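Side-chain contacts in DUF305 domain-containing protein (Deinococcus radiodurans R1, PDB 3BT5), which is of unknown function but belongs to the DUF305 family of the ferritin clan and folds as a compact, mostly helical bundle: residues 113-118 against 146-151; 24-29 against 85-90. One frame throughout, in Å; residues are numbered along the deposited sequence.

Contact 1: residues 113-118 against 146-151; sequences RHHQGA and RGEIRT
His115 and Ile149 sit opposite each other where residues 113-118 of helix 100-122 and 146-151 of helix 132-158 run nearly antiparallel, at 155° with axes 9.5 Å apart, and their CA atoms come within 6.8 Å. The contact joins two long helices of the bundle, consistent with membership of the ferritin clan. The CB of His115 points at the facing helix and rests on Ile149, 3.5 Å from Ile149 CG1. Ile149 CD1 also meets Gln116 CG at 3.9 Å, the two side chains crossing at about a right angle. Only the aliphatic part of Gln116 is used here, which suits a residue on the solvent side. From the residue before Ile149, Glu148 OE1 accepts a hydrogen bond from His115 NE2 over 2.7 Å, with an N-H...O angle of 157°. The oxygen lies close to the ring plane and accepts through its anti lone pair; ring and carboxylate are nearly coplanar. Glu148, extended beyond CG, also bonds Ser53 of helix 41-68 through OE2, so the carboxylate is held by both oxygens. On the far edge of the imidazole, His115 ND1 and His114 ND1 share a bond of 3.0 Å. Bonded through both nitrogens, the buried His115 ring is fixed in its rotation. His114 NE2 meets the His23 carbonyl of helix 11-37, which can only accept and so puts a proton on that nitrogen. If Glu148 is ionised, His115 NE2 carries one too, and the ND1 pair needs a third; one imidazole would then probably be positively charged, with Glu148 its likely counter-ion.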
ATOM      1  N   ARG A 113       2.046  -3.742  -8.263  1.00 14.86           N
ATOM      2  CA  ARG A 113       3.242  -4.366  -7.713  0.70 14.82           C
ATOM      3  C   ARG A 113       3.334  -4.092  -6.212  1.00 14.70           C
ATOM      4  O   ARG A 113       3.713  -4.972  -5.417  1.00 15.81           O
ATOM      5  CB  ARG A 113       4.489  -3.863  -8.462  0.70 16.37           C
ATOM      6  CG  ARG A 113       5.777  -4.634  -8.133  0.70 17.24           C
ATOM      7  CD  ARG A 113       6.989  -3.983  -8.792  0.70 20.48           C
ATOM      8  NE  ARG A 113       7.191  -2.631  -8.288  0.70 22.74           N
ATOM      9  CZ  ARG A 113       7.888  -1.669  -8.889  0.70 21.97           C
ATOM     10  NH1 ARG A 113       8.443  -1.836 -10.084  0.70 29.97           N
ATOM     11  NH2 ARG A 113       8.003  -0.524  -8.301  0.70 16.12           N
ATOM     12  N   HIS A 114       2.980  -2.877  -5.832  1.00 14.96           N
ATOM     13  CA  HIS A 114       2.922  -2.473  -4.444  1.00 15.06           C
ATOM     14  C   HIS A 114       2.001  -3.402  -3.643  1.00 13.80           C
ATOM     15  O   HIS A 114       2.383  -3.940  -2.584  1.00 14.91           O
ATOM     16  CB  HIS A 114       2.453  -1.023  -4.419  1.00 15.46           C
ATOM     17  CG  HIS A 114       2.061  -0.499  -3.089  1.00 14.61           C
ATOM     18  ND1 HIS A 114       0.842  -0.777  -2.515  1.00 16.70           N
ATOM     19  CD2 HIS A 114       2.721   0.314  -2.220  1.00 17.06           C
ATOM     20  CE1 HIS A 114       0.762  -0.163  -1.348  1.00 17.87           C
ATOM     21  NE2 HIS A 114       1.889   0.509  -1.148  1.00 16.73           N
ATOM     22  N   HIS A 115       0.798  -3.637  -4.157  1.00 14.39           N
ATOM     23  CA  HIS A 115      -0.147  -4.487  -3.454  1.00 13.43           C
ATOM     24  C   HIS A 115       0.310  -5.953  -3.429  1.00 14.23           C
ATOM     25  O   HIS A 115       0.085  -6.653  -2.448  1.00 15.77           O
ATOM     26  CB  HIS A 115      -1.512  -4.400  -4.156  1.00 15.33           C
ATOM     27  CG  HIS A 115      -2.330  -3.200  -3.769  1.00 14.88           C
ATOM     28  ND1 HIS A 115      -1.769  -2.009  -3.331  1.00 16.35           N
ATOM     29  CD2 HIS A 115      -3.674  -3.024  -3.729  1.00 17.16           C
ATOM     30  CE1 HIS A 115      -2.742  -1.161  -3.024  1.00 17.51           C
ATOM     31  NE2 HIS A 115      -3.912  -1.748  -3.275  1.00 17.91           N
ATOM     32  N   GLN A 116       0.940  -6.422  -4.498  1.00 14.85           N
ATOM     33  CA  GLN A 116       1.503  -7.772  -4.493  1.00 15.63           C
ATOM     34  C   GLN A 116       2.546  -7.899  -3.395  1.00 15.20           C
ATOM     35  O   GLN A 116       2.620  -8.930  -2.738  1.00 16.27           O
ATOM     36  CB  GLN A 116       2.082  -8.139  -5.869  1.00 16.99           C
ATOM     37  CG  GLN A 116       0.990  -8.255  -6.925  1.00 18.28           C
ATOM     38  CD  GLN A 116       1.524  -8.342  -8.335  1.00 19.65           C
ATOM     39  OE1 GLN A 116       2.577  -7.793  -8.638  1.00 21.89           O
ATOM     40  NE2 GLN A 116       0.766  -8.991  -9.224  1.00 23.45           N
ATOM     41  N   GLY A 117       3.365  -6.874  -3.197  1.00 15.46           N
ATOM     42  CA  GLY A 117       4.358  -6.940  -2.117  1.00 15.15           C
ATOM     43  C   GLY A 117       3.687  -6.962  -0.755  1.00 14.48           C
ATOM     44  O   GLY A 117       4.108  -7.717   0.135  1.00 15.59           O
ATOM     45  N   ALA A 118       2.628  -6.170  -0.581  1.00 14.17           N
ATOM     46  CA  ALA A 118       1.880  -6.173   0.692  1.00 15.16           C
ATOM     47  C   ALA A 118       1.332  -7.579   0.964  1.00 14.81           C
ATOM     48  O   ALA A 118       1.441  -8.091   2.085  1.00 15.84           O
ATOM     49  CB  ALA A 118       0.748  -5.125   0.696  1.00 16.42           C
ATOM     50  N   ARG A 146      -6.071  -7.858  -2.535  1.00 17.03           N
ATOM     51  CA  ARG A 146      -6.399  -8.729  -3.646  0.70 17.48           C
ATOM     52  C   ARG A 146      -7.599  -8.193  -4.432  1.00 16.79           C
ATOM     53  O   ARG A 146      -7.614  -8.291  -5.656  1.00 19.06           O
ATOM     54  CB  ARG A 146      -6.617 -10.175  -3.167  0.70 19.53           C
ATOM     55  CG  ARG A 146      -5.311 -10.908  -2.827  0.70 23.14           C
ATOM     56  CD  ARG A 146      -5.537 -12.350  -2.325  0.70 25.45           C
ATOM     57  NE  ARG A 146      -4.279 -13.103  -2.274  0.70 29.26           N
ATOM     58  CZ  ARG A 146      -4.108 -14.244  -1.600  0.70 26.18           C
ATOM     59  NH1 ARG A 146      -5.097 -14.734  -0.876  0.70 35.40           N
ATOM     60  NH2 ARG A 146      -2.936 -14.856  -1.611  0.70 36.48           N
ATOM     61  N   GLY A 147      -8.589  -7.629  -3.738  1.00 18.21           N
ATOM     62  CA  GLY A 147      -9.707  -7.003  -4.444  1.00 18.68           C
ATOM     63  C   GLY A 147      -9.217  -5.857  -5.319  1.00 17.15           C
ATOM     64  O   GLY A 147      -9.599  -5.735  -6.483  1.00 17.81           O
ATOM     65  N   GLU A 148      -8.368  -5.000  -4.758  1.00 16.59           N
ATOM     66  CA  GLU A 148      -7.893  -3.839  -5.512  1.00 16.37           C
ATOM     67  C   GLU A 148      -7.000  -4.241  -6.693  1.00 15.07           C
ATOM     68  O   GLU A 148      -7.065  -3.620  -7.756  1.00 16.54           O
ATOM     69  CB  GLU A 148      -7.195  -2.852  -4.577  1.00 18.26           C
ATOM     70  CG  GLU A 148      -8.217  -2.211  -3.631  1.00 18.96           C
ATOM     71  CD  GLU A 148      -7.627  -1.243  -2.614  1.00 20.23           C
ATOM     72  OE1 GLU A 148      -6.379  -1.123  -2.477  1.00 22.59           O
ATOM     73  OE2 GLU A 148      -8.452  -0.575  -1.939  1.00 23.84           O
ATOM     74  N   ILE A 149      -6.152  -5.254  -6.506  1.00 15.49           N
ATOM     75  CA  ILE A 149      -5.361  -5.760  -7.621  1.00 15.04           C
ATOM     76  C   ILE A 149      -6.277  -6.191  -8.770  1.00 16.18           C
ATOM     77  O   ILE A 149      -6.038  -5.855  -9.927  1.00 17.38           O
ATOM     78  CB  ILE A 149      -4.477  -6.959  -7.193  1.00 15.34           C
ATOM     79  CG1 ILE A 149      -3.340  -6.467  -6.283  1.00 16.51           C
ATOM     80  CG2 ILE A 149      -3.913  -7.685  -8.407  1.00 17.63           C
ATOM     81  CD1 ILE A 149      -2.641  -7.624  -5.588  1.00 17.97           C
ATOM     82  N   ARG A 150      -7.328  -6.937  -8.462  1.00 16.30           N
ATOM     83  CA  ARG A 150      -8.193  -7.423  -9.530  1.00 16.44           C
ATOM     84  C   ARG A 150      -8.847  -6.252 -10.282  1.00 15.52           C
ATOM     85  O   ARG A 150      -8.948  -6.247 -11.540  1.00 17.25           O
ATOM     86  CB  ARG A 150      -9.246  -8.375  -8.963  1.00 18.64           C
ATOM     87  CG  ARG A 150      -9.963  -9.184 -10.058  1.00 20.95           C
ATOM     88  CD  ARG A 150      -9.081 -10.304 -10.622  1.00 26.61           C
ATOM     89  NE  ARG A 150      -8.877 -11.327  -9.611  1.00 32.26           N
ATOM     90  CZ  ARG A 150      -9.721 -12.335  -9.396  1.00 28.30           C
ATOM     91  NH1 ARG A 150     -10.813 -12.476 -10.157  1.00 26.64           N
ATOM     92  NH2 ARG A 150      -9.459 -13.208  -8.433  1.00 29.74           N
ATOM     93  N   THR A 151      -9.330  -5.255  -9.542  1.00 16.10           N
ATOM     94  CA  THR A 151      -9.879  -4.064 -10.188  1.00 15.87           C
ATOM     95  C   THR A 151      -8.820  -3.371 -11.045  1.00 15.67           C
ATOM     96  O   THR A 151      -9.074  -3.023 -12.202  1.00 17.75           O
ATOM     97  CB  THR A 151     -10.427  -3.084  -9.140  1.00 17.17           C
ATOM     98  OG1 THR A 151     -11.487  -3.720  -8.399  1.00 18.21           O
ATOM     99  CG2 THR A 151     -10.955  -1.794  -9.787  1.00 19.04           C
TER

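Contact 2: residues 24-29 against 85-90; sequences HAQALD and GMASEA
Gln26 carries most of this buried contact, spreading its amide along the backbone of Met86 and Ala87. CG stands anti to the backbone N (chi1 -173°) and the chain stays extended, which carries the carboxamide outward from helix 11-37 to the loop between helices 78-83 and 89-97. There it makes two bonds with a single residue: Ala87 N donates to Gln26 OE1 over 2.8 Å, and Gln26 NE2 donates to Ala87 O over 2.9 Å. Both bonds are moderately bent, and in each the donor is somewhat tilted from the acceptor's carbonyl plane. Ala87 is extended in its backbone, so its N-H and C=O are turned to the same side, and an amide, with donor and acceptor side by side, matches the pair. Gly85, with positive phi, closes the preceding helix in a Schellman motif; a side chain at these backbone angles would be jammed against the carbonyl O of the residue before, which glycine avoids. Ser88 occupies the N-cap position of helix 89-97, so the residue that Gln26 bonds, Ala87, lies between the C-terminal cap of one helix and the N-cap of the next. Ala87 points its small methyl toward Gln26 and also touches Leu30 and Val92. Met86 lies alongside the glutamine: its CB is 3.3 Å from Gln26 OE1, while the chain bends at chi3 (71°) and brings CE to 3.9 Å from Gln26 CB. A flexible, unbranched thioether can thus follow the aliphatic stem of the glutamine, touching His23 as well, while Val92 and His114 pack against Gln26.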
ATOM      1  N   HIS A  24       1.763   1.118   3.354  1.00 14.67           N
ATOM      2  CA  HIS A  24       0.482   1.717   3.026  1.00 14.30           C
ATOM      3  C   HIS A  24       0.624   3.202   2.740  1.00 14.54           C
ATOM      4  O   HIS A  24      -0.077   3.740   1.850  1.00 15.98           O
ATOM      5  CB  HIS A  24      -0.481   1.538   4.195  1.00 14.24           C
ATOM      6  CG  HIS A  24      -1.282   0.270   4.157  1.00 15.52           C
ATOM      7  ND1 HIS A  24      -0.756  -0.962   3.816  1.00 19.03           N
ATOM      8  CD2 HIS A  24      -2.589   0.057   4.455  1.00 17.33           C
ATOM      9  CE1 HIS A  24      -1.716  -1.874   3.887  1.00 20.30           C
ATOM     10  NE2 HIS A  24      -2.832  -1.282   4.281  1.00 18.11           N
ATOM     11  N   ALA A  25       1.459   3.901   3.503  1.00 14.32           N
ATOM     12  CA  ALA A  25       1.581   5.336   3.298  1.00 15.21           C
ATOM     13  C   ALA A  25       1.964   5.660   1.862  1.00 14.74           C
ATOM     14  O   ALA A  25       1.542   6.695   1.309  1.00 16.43           O
ATOM     15  CB  ALA A  25       2.583   5.945   4.249  1.00 16.84           C
ATOM     16  N   GLN A  26       2.770   4.796   1.239  1.00 14.45           N
ATOM     17  CA  GLN A  26       3.197   5.103  -0.121  1.00 15.64           C
ATOM     18  C   GLN A  26       2.022   5.077  -1.114  1.00 16.40           C
ATOM     19  O   GLN A  26       2.052   5.769  -2.141  1.00 16.39           O
ATOM     20  CB  GLN A  26       4.294   4.179  -0.623  1.00 14.91           C
ATOM     21  CG  GLN A  26       4.815   4.664  -1.978  1.00 19.26           C
ATOM     22  CD  GLN A  26       5.851   3.754  -2.556  1.00 14.41           C
ATOM     23  OE1 GLN A  26       5.561   2.614  -2.908  1.00 17.07           O
ATOM     24  NE2 GLN A  26       7.036   4.276  -2.723  1.00 19.42           N
ATOM     25  N   ALA A  27       1.006   4.273  -0.830  1.00 16.56           N
ATOM     26  CA  ALA A  27      -0.156   4.233  -1.721  1.00 17.64           C
ATOM     27  C   ALA A  27      -0.741   5.643  -1.874  1.00 18.70           C
ATOM     28  O   ALA A  27      -1.257   6.019  -2.924  1.00 18.45           O
ATOM     29  CB  ALA A  27      -1.221   3.225  -1.203  1.00 21.25           C
ATOM     30  N   LEU A  28      -0.682   6.423  -0.797  1.00 19.02           N
ATOM     31  CA  LEU A  28      -1.162   7.800  -0.831  1.00 20.94           C
ATOM     32  C   LEU A  28      -0.306   8.684  -1.762  1.00 21.05           C
ATOM     33  O   LEU A  28      -0.851   9.523  -2.489  1.00 25.50           O
ATOM     34  CB  LEU A  28      -1.218   8.364   0.590  1.00 23.40           C
ATOM     35  CG  LEU A  28      -2.396   8.041   1.522  1.00 33.44           C
ATOM     36  CD1 LEU A  28      -3.135   6.739   1.272  1.00 27.55           C
ATOM     37  CD2 LEU A  28      -2.035   8.197   3.015  1.00 25.43           C
ATOM     38  N   ASP A  29       1.013   8.466  -1.758  1.00 20.89           N
ATOM     39  CA  ASP A  29       1.951   9.203  -2.617  1.00 19.74           C
ATOM     40  C   ASP A  29       1.705   8.848  -4.090  1.00 17.23           C
ATOM     41  O   ASP A  29       1.925   9.670  -4.973  1.00 19.38           O
ATOM     42  CB  ASP A  29       3.414   8.821  -2.307  1.00 22.17           C
ATOM     43  CG  ASP A  29       3.894   9.298  -0.952  1.00 30.20           C
ATOM     44  OD1 ASP A  29       3.331  10.268  -0.432  1.00 34.63           O
ATOM     45  OD2 ASP A  29       4.853   8.685  -0.419  1.00 30.01           O
ATOM     46  N   GLY A  85       8.059  -4.287  -3.028  1.00 14.55           N
ATOM     47  CA  GLY A  85       7.151  -3.858  -4.096  1.00 15.76           C
ATOM     48  C   GLY A  85       6.843  -2.376  -4.081  1.00 15.12           C
ATOM     49  O   GLY A  85       6.023  -1.929  -4.906  1.00 16.52           O
ATOM     50  N   MET A  86       7.465  -1.621  -3.159  1.00 13.29           N
ATOM     51  CA  MET A  86       7.282  -0.167  -3.156  1.00 12.72           C
ATOM     52  C   MET A  86       7.910   0.477  -4.392  1.00 12.11           C
ATOM     53  O   MET A  86       8.866  -0.049  -4.953  1.00 14.03           O
ATOM     54  CB  MET A  86       7.834   0.447  -1.888  1.00 13.71           C
ATOM     55  CG  MET A  86       7.091  -0.080  -0.666  1.00 15.01           C
ATOM     56  SD  MET A  86       7.743   0.453   0.914  1.00 16.64           S
ATOM     57  CE  MET A  86       7.257   2.153   0.863  1.00 18.25           C
ATOM     58  N   ALA A  87       7.340   1.594  -4.843  1.00 13.80           N
ATOM     59  CA  ALA A  87       7.879   2.325  -5.974  1.00 13.29           C
ATOM     60  C   ALA A  87       9.143   3.068  -5.568  1.00 13.54           C
ATOM     61  O   ALA A  87       9.246   3.559  -4.432  1.00 14.67           O
ATOM     62  CB  ALA A  87       6.824   3.320  -6.474  1.00 13.61           C
ATOM     63  N   SER A  88      10.101   3.186  -6.502  1.00 12.95           N
ATOM     64  CA  SER A  88      11.285   3.949  -6.185  1.00 12.28           C
ATOM     65  C   SER A  88      10.953   5.448  -6.203  1.00 12.61           C
ATOM     66  O   SER A  88       9.922   5.906  -6.721  1.00 13.18           O
ATOM     67  CB  SER A  88      12.382   3.641  -7.193  1.00 13.86           C
ATOM     68  OG  SER A  88      12.014   4.202  -8.444  1.00 14.28           O
ATOM     69  N   GLU A  89      11.891   6.222  -5.692  1.00 14.94           N
ATOM     70  CA  GLU A  89      11.830   7.655  -5.788  1.00 17.04           C
ATOM     71  C   GLU A  89      11.542   8.141  -7.228  1.00 14.62           C
ATOM     72  O   GLU A  89      10.653   8.978  -7.471  1.00 16.09           O
ATOM     73  CB  GLU A  89      13.169   8.191  -5.245  1.00 23.26           C
ATOM     74  CG  GLU A  89      13.332   9.670  -5.196  1.00 24.24           C
ATOM     75  CD  GLU A  89      14.550  10.065  -4.343  1.00 28.96           C
ATOM     76  OE1 GLU A  89      14.372  10.480  -3.181  1.00 31.26           O
ATOM     77  OE2 GLU A  89      15.681   9.897  -4.822  1.00 32.66           O
ATOM     78  N   ALA A  90      12.306   7.621  -8.183  1.00 15.18           N
ATOM     79  CA  ALA A  90      12.110   7.957  -9.587  1.00 14.08           C
ATOM     80  C   ALA A  90      10.731   7.533 -10.087  1.00 12.74           C
ATOM     81  O   ALA A  90      10.060   8.299 -10.823  1.00 13.37           O
ATOM     82  CB  ALA A  90      13.182   7.335 -10.439  1.00 15.78           C
TER

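In the fold
From the N terminus, helix 11-37 carries residues 24-29, and the chain passes through helices 41-68 and 78-83 before residues 85-90 close contact 2 over 55 intervening residues. After helix 89-97, helix 100-122 brings in residues 113-118, and contact 1 closes a shorter loop of 27 residues on helix 132-158. The two loops follow in series and neither nest nor cross. Contact 2 fastens the connection before helix 89-97 to the first helix; contact 1 joins the last two long helices. Their centres lie about 13 Å apart, and Arg113 packs beside the backbone of Gly85 to Ala87 while forming a salt bridge with Glu91, whose OE1 also receives Ser88 N.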